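PDB 6G44: putative major capsid protein from Cafeteriavirus-dependent mavirus, which probably assembles as a double jelly-roll trimer into the icosahedral shell of the marine virophage mavirus. Local coordinates for residues Lys128-Asn133 with Thr211-Ile216; Thr458-Ala461 with Gly465-Tyr468. All blocks are in the same frame, centred on the assembly; numbering follows the deposited sequence.

Interaction 1. Residues Lys128-Asn133 with Thr211-Ile216. With GOL (glycerol), chain B.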
loop_
_atom_site.group_PDB
_atom_site.type_symbol
_atom_site.label_atom_id
_atom_site.label_comp_id
_atom_site.label_asym_id
_atom_site.label_seq_id
_atom_site.Cartn_x
_atom_site.Cartn_y
_atom_site.Cartn_z
ATOM N N LYS C 128 17.136 -13.247 9.084
ATOM C CA LYS C 128 16.080 -13.708 9.986
ATOM C C LYS C 128 15.553 -12.568 10.842
ATOM O O LYS C 128 14.365 -12.548 11.153
ATOM C CB LYS C 128 16.533 -14.878 10.886
ATOM C CG LYS C 128 15.411 -15.512 11.723
ATOM C CD LYS C 128 15.881 -16.755 12.470
ATOM C CE LYS C 128 14.744 -17.413 13.257
ATOM N NZ LYS C 128 15.155 -18.646 14.005
ATOM N N LEU C 129 16.412 -11.631 11.229
ATOM C CA LEU C 129 15.992 -10.432 11.967
ATOM C C LEU C 129 15.458 -9.365 11.042
ATOM O O LEU C 129 14.383 -8.801 11.275
ATOM C CB LEU C 129 17.157 -9.816 12.742
ATOM C CG LEU C 129 17.594 -10.513 13.995
ATOM C CD1 LEU C 129 18.896 -9.887 14.477
ATOM C CD2 LEU C 129 16.526 -10.323 15.055
ATOM N N HIS C 130 16.206 -9.065 9.991
ATOM C CA HIS C 130 15.943 -7.957 9.100
ATOM C C HIS C 130 14.575 -8.054 8.448
ATOM O O HIS C 130 13.908 -7.032 8.205
ATOM C CB HIS C 130 17.041 -7.891 8.019
ATOM C CG HIS C 130 16.944 -6.713 7.116
ATOM N ND1 HIS C 130 17.134 -5.428 7.564
ATOM C CD2 HIS C 130 16.729 -6.623 5.788
ATOM C CE1 HIS C 130 17.019 -4.597 6.545
ATOM N NE2 HIS C 130 16.763 -5.293 5.458
ATOM N N GLN C 131 14.136 -9.280 8.145
ATOM C CA GLN C 131 12.830 -9.469 7.488
ATOM C C GLN C 131 11.666 -8.928 8.318
ATOM O O GLN C 131 10.593 -8.654 7.763
ATOM C CB GLN C 131 12.573 -10.955 7.143
ATOM C CG GLN C 131 12.392 -11.856 8.341
ATOM C CD GLN C 131 12.361 -13.336 8.018
ATOM O OE1 GLN C 131 12.147 -13.727 6.875
ATOM N NE2 GLN C 131 12.588 -14.182 9.036
ATOM N N TYR C 132 11.877 -8.803 9.632
ATOM C CA TYR C 132 10.801 -8.398 10.554
ATOM C C TYR C 132 10.754 -6.916 10.810
ATOM O O TYR C 132 9.771 -6.461 11.390
ATOM C CB TYR C 132 10.902 -9.108 11.897
ATOM C CG TYR C 132 10.565 -10.558 11.837
ATOM C CD1 TYR C 132 9.274 -10.985 11.552
ATOM C CD2 TYR C 132 11.521 -11.522 12.071
ATOM C CE1 TYR C 132 8.953 -12.328 11.519
ATOM C CE2 TYR C 132 11.213 -12.867 12.039
ATOM C CZ TYR C 132 9.930 -13.276 11.768
ATOM O OH TYR C 132 9.654 -14.625 11.724
ATOM N N ASN C 133 11.772 -6.141 10.484
ATOM C CA ASN C 133 11.613 -4.686 10.739
ATOM C C ASN C 133 12.098 -3.742 9.677
ATOM O O ASN C 133 12.117 -2.524 9.906
ATOM C CB ASN C 133 12.111 -4.305 12.141
ATOM C CG ASN C 133 13.591 -4.161 12.194
ATOM O OD1 ASN C 133 14.316 -4.760 11.397
ATOM N ND2 ASN C 133 14.063 -3.339 13.107
ATOM N N THR C 211 27.770 -4.714 1.905
ATOM C CA THR C 211 26.798 -4.458 0.836
ATOM C C THR C 211 25.711 -3.522 1.320
ATOM O O THR C 211 25.349 -3.470 2.490
ATOM C CB THR C 211 26.141 -5.720 0.242
ATOM O OG1 THR C 211 25.249 -6.302 1.194
ATOM C CG2 THR C 211 27.175 -6.738 -0.259
ATOM N N GLN C 212 25.184 -2.782 0.368
ATOM C CA GLN C 212 24.196 -1.721 0.632
ATOM C C GLN C 212 22.767 -2.243 0.449
ATOM O O GLN C 212 21.945 -1.677 -0.290
ATOM C CB GLN C 212 24.529 -0.528 -0.229
ATOM C CG GLN C 212 25.910 0.042 0.069
ATOM C CD GLN C 212 25.988 0.618 1.451
ATOM O OE1 GLN C 212 25.415 1.697 1.694
ATOM N NE2 GLN C 212 26.676 -0.068 2.381
ATOM N N TYR C 213 22.467 -3.321 1.172
ATOM C CA TYR C 213 21.204 -4.068 1.028
ATOM C C TYR C 213 20.005 -3.312 1.583
ATOM O O TYR C 213 18.853 -3.752 1.392
ATOM C CB TYR C 213 21.307 -5.478 1.675
ATOM C CG TYR C 213 21.621 -5.432 3.142
ATOM C CD1 TYR C 213 20.602 -5.296 4.083
ATOM C CD2 TYR C 213 22.932 -5.529 3.609
ATOM C CE1 TYR C 213 20.885 -5.200 5.429
ATOM C CE2 TYR C 213 23.222 -5.454 4.957
ATOM C CZ TYR C 213 22.187 -5.278 5.865
ATOM O OH TYR C 213 22.434 -5.192 7.216
ATOM N N LYS C 214 20.234 -2.214 2.294
ATOM C CA LYS C 214 19.128 -1.390 2.780
ATOM C C LYS C 214 18.726 -0.323 1.764
ATOM O O LYS C 214 17.717 0.356 1.976
ATOM C CB LYS C 214 19.491 -0.747 4.123
ATOM C CG LYS C 214 19.765 -1.751 5.247
ATOM C CD LYS C 214 20.546 -1.160 6.420
ATOM C CE LYS C 214 19.884 0.043 7.081
ATOM N NZ LYS C 214 18.737 -0.318 7.951
ATOM N N ASN C 215 19.499 -0.150 0.684
ATOM C CA ASN C 215 19.307 0.894 -0.311
ATOM C C ASN C 215 19.418 0.274 -1.714
ATOM O O ASN C 215 20.269 0.694 -2.477
ATOM C CB ASN C 215 20.384 1.991 -0.125
ATOM C CG ASN C 215 20.339 2.656 1.250
ATOM O OD1 ASN C 215 20.990 2.214 2.201
ATOM N ND2 ASN C 215 19.589 3.741 1.350
ATOM N N ILE C 216 18.596 -0.712 -2.048
ATOM C CA ILE C 216 18.719 -1.410 -3.307
ATOM C C ILE C 216 18.416 -0.550 -4.540
ATOM O O ILE C 216 19.055 -0.722 -5.574
ATOM C CB ILE C 216 17.900 -2.705 -3.263
ATOM C CG1 ILE C 216 18.571 -3.656 -2.242
ATOM C CG2 ILE C 216 17.789 -3.344 -4.647
ATOM C CD1 ILE C 216 17.660 -4.704 -1.688
HETATM C C1 GOL B . 20.464 -2.737 10.343
HETATM O O1 GOL B . 20.229 -1.327 10.452
HETATM C C2 GOL B . 19.157 -3.504 10.290
HETATM O O2 GOL B . 18.385 -3.125 9.147
HETATM C C3 GOL B . 19.482 -4.991 10.177
HETATM O O3 GOL B . 18.307 -5.799 10.125
HETATM O O HOH W 1 16.385 -3.943 3.203
#
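His130, on helix 123-130, faces a type I beta turn from Gln212 to Asn215, with CA of His130 and CA of Lys214 9.7 Å apart, too far for the backbones to touch, so the gap is filled by side chains, a water and a glycerol. The imidazole does most of the work. Its CG lies anti to the backbone N (chi1 -175°), which carries the ring away from the helix and up to the turn. There Tyr213 presents its edge to one imidazole face in a T-shaped stack: the centroids are 5.4 Å apart, the planes are nearly perpendicular at 89°, and Tyr213 CE1 sits over the rim of the imidazole, 4.1 Å from His130 CE1. Lys214 adds only a glancing touch, its CG meeting His130 CE1 obliquely.

Both imidazole nitrogens have polar partners. A water in the ring plane lies 2.7 Å from His130 NE2 and donates to the carbonyl O of Tyr213, linking the ring to the turn's backbone. On the ND1 side is a glycerol, probably from the crystallisation liquor: its O3 is 2.8 Å from His130 ND1, and its O2 accepts a second, weak bond from the same nitrogen. The Lys214 chain, bent at chi3 and chi4, brings NZ to the glycerol, donating to O1 and O2, each 3.1 Å away. Glycerol thus spans the 5.4 Å between His130 ND1 and Lys214 NZ.

Leu139 and Leu142 of helix 136-142 also touch His130, while Leu129 packs on strands 334-341 and 425-428, and Tyr132 on the latter. The arrangement is loop-to-helix packing inside a double jelly-roll capsid protein: the connection between strands 195-205 and 222-235 meets a helix inserted between jelly-roll strands.

Interaction 2. Residues Thr458-Ala461 with Gly465-Tyr468; sequences TPEA and GAHY. With SO4 (sulfate ion), chain D.
The phenol ring of Tyr468 receives the methyl of Thr458 on one face and the carboxylate of Glu460 at its edge. Thr458 CG2 stands almost on the ring normal, 11° off it and 3.6 Å from the centroid of Tyr468, a well-centred CH-pi contact. At the hydroxyl end the carboxylate is turned 61° from the ring plane, and Tyr468 OH donates to the syn lone pair of Glu460 OE2 across 2.9 Å. A bend at chi2 (73°) folds the Glu460 chain so that its carboxylate comes to the hydroxyl edge of the ring, CD close to the ring plane. Pro459 CD closes on the same hydroxyl oxygen, 3.2 Å from Tyr468 OH.

The loop 458-461 is part of a crossover from strand 448-457 in one sheet of the C-terminal jelly roll to strand 464-482 in the other. Gln341 donates to Glu460 OE2 as well, giving that oxygen a second bond.

Ala466 CB packs 3.6 Å from Glu460 OE2. His467 points away from the loop and holds a sulfate, probably from the crystallisation liquor: His467 N donates to sulfate O1 at 2.9 Å, while the approach of His467 ND1 to O2 is unusually short and its length doubtful. Thr343 OG1 binds the same ion.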
loop_
_atom_site.group_PDB
_atom_site.type_symbol
_atom_site.label_atom_id
_atom_site.label_comp_id
_atom_site.label_asym_id
_atom_site.label_seq_id
_atom_site.Cartn_x
_atom_site.Cartn_y
_atom_site.Cartn_z
ATOM N N THR C 458 4.891 -21.889 24.184
ATOM C CA THR C 458 5.370 -22.744 23.105
ATOM C C THR C 458 4.231 -23.613 22.576
ATOM O O THR C 458 3.257 -23.892 23.301
ATOM C CB THR C 458 6.503 -23.644 23.614
ATOM O OG1 THR C 458 6.010 -24.379 24.733
ATOM C CG2 THR C 458 7.717 -22.823 24.044
ATOM N N PRO C 459 4.316 -24.045 21.316
ATOM C CA PRO C 459 3.216 -24.770 20.687
ATOM C C PRO C 459 3.157 -26.283 20.904
ATOM O O PRO C 459 2.247 -26.921 20.357
ATOM C CB PRO C 459 3.427 -24.456 19.220
ATOM C CG PRO C 459 4.905 -24.403 19.092
ATOM C CD PRO C 459 5.368 -23.711 20.332
ATOM N N GLU C 460 4.070 -26.868 21.667
ATOM C CA GLU C 460 4.063 -28.327 21.819
ATOM C C GLU C 460 2.847 -28.836 22.607
ATOM O O GLU C 460 2.317 -28.170 23.489
ATOM C CB GLU C 460 5.363 -28.823 22.460
ATOM C CG GLU C 460 6.538 -28.909 21.494
ATOM C CD GLU C 460 7.091 -27.554 21.108
ATOM O OE1 GLU C 460 7.044 -26.634 21.938
ATOM O OE2 GLU C 460 7.603 -27.434 19.983
ATOM N N ALA C 461 2.424 -30.053 22.249
ATOM C CA ALA C 461 1.317 -30.715 22.907
ATOM C C ALA C 461 1.565 -30.905 24.394
ATOM O O ALA C 461 2.716 -31.021 24.857
ATOM C CB ALA C 461 1.075 -32.077 22.262
ATOM N N GLY C 465 7.515 -31.895 24.931
ATOM C CA GLY C 465 8.327 -30.699 25.002
ATOM C C GLY C 465 9.328 -30.642 23.889
ATOM O O GLY C 465 9.398 -31.537 23.044
ATOM N N ALA C 466 10.117 -29.567 23.903
ATOM C CA ALA C 466 11.136 -29.338 22.896
ATOM C C ALA C 466 12.069 -28.266 23.404
ATOM O O ALA C 466 11.724 -27.535 24.316
ATOM C CB ALA C 466 10.530 -28.912 21.586
ATOM N N HIS C 467 13.272 -28.227 22.851
ATOM C CA HIS C 467 14.263 -27.245 23.246
ATOM C C HIS C 467 14.018 -25.902 22.564
ATOM O O HIS C 467 13.813 -25.875 21.351
ATOM C CB HIS C 467 15.682 -27.717 22.905
ATOM C CG HIS C 467 16.244 -28.703 23.881
ATOM N ND1 HIS C 467 16.129 -30.063 23.709
ATOM C CD2 HIS C 467 16.923 -28.523 25.038
ATOM C CE1 HIS C 467 16.716 -30.683 24.719
ATOM N NE2 HIS C 467 17.215 -29.775 25.534
ATOM N N TYR C 468 14.079 -24.831 23.362
ATOM C CA TYR C 468 13.957 -23.434 22.895
ATOM C C TYR C 468 15.167 -22.640 23.336
ATOM O O TYR C 468 15.707 -22.857 24.434
ATOM C CB TYR C 468 12.652 -22.752 23.400
ATOM C CG TYR C 468 11.469 -23.235 22.592
ATOM C CD1 TYR C 468 10.912 -24.479 22.837
ATOM C CD2 TYR C 468 10.970 -22.495 21.515
ATOM C CE1 TYR C 468 9.883 -24.975 22.057
ATOM C CE2 TYR C 468 9.932 -22.975 20.734
ATOM C CZ TYR C 468 9.402 -24.219 21.008
ATOM O OH TYR C 468 8.410 -24.668 20.210
HETATM S S SO4 D . 14.760 -30.934 20.688
HETATM O O1 SO4 D . 13.419 -30.465 21.026
HETATM O O2 SO4 D . 15.394 -31.578 21.861
HETATM O O3 SO4 D . 15.624 -29.796 20.264
HETATM O O4 SO4 D . 14.631 -31.887 19.564
#

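How the interactions relate
From the N terminus, the chain first enters interaction 1 on helix 123-130, passes through strands 183-186 and 195-205, and returns at 211-216, closing a long loop with 77 residues between the segments. It then runs on through strand 222-235 and into the C-terminal half, where interaction 2 closes a short connection of three residues between 458-461 and 465-468. The two contacts follow in series, neither nested nor crossed. The centres of interaction 1 and interaction 2 lie about 30 Å apart, and the nearest atoms of interaction 1 and interaction 2 about 9 Å apart. Interaction 1 ties a helix to a loop near the chain's centre; interaction 2 joins a loop to strand 464-482 farther out.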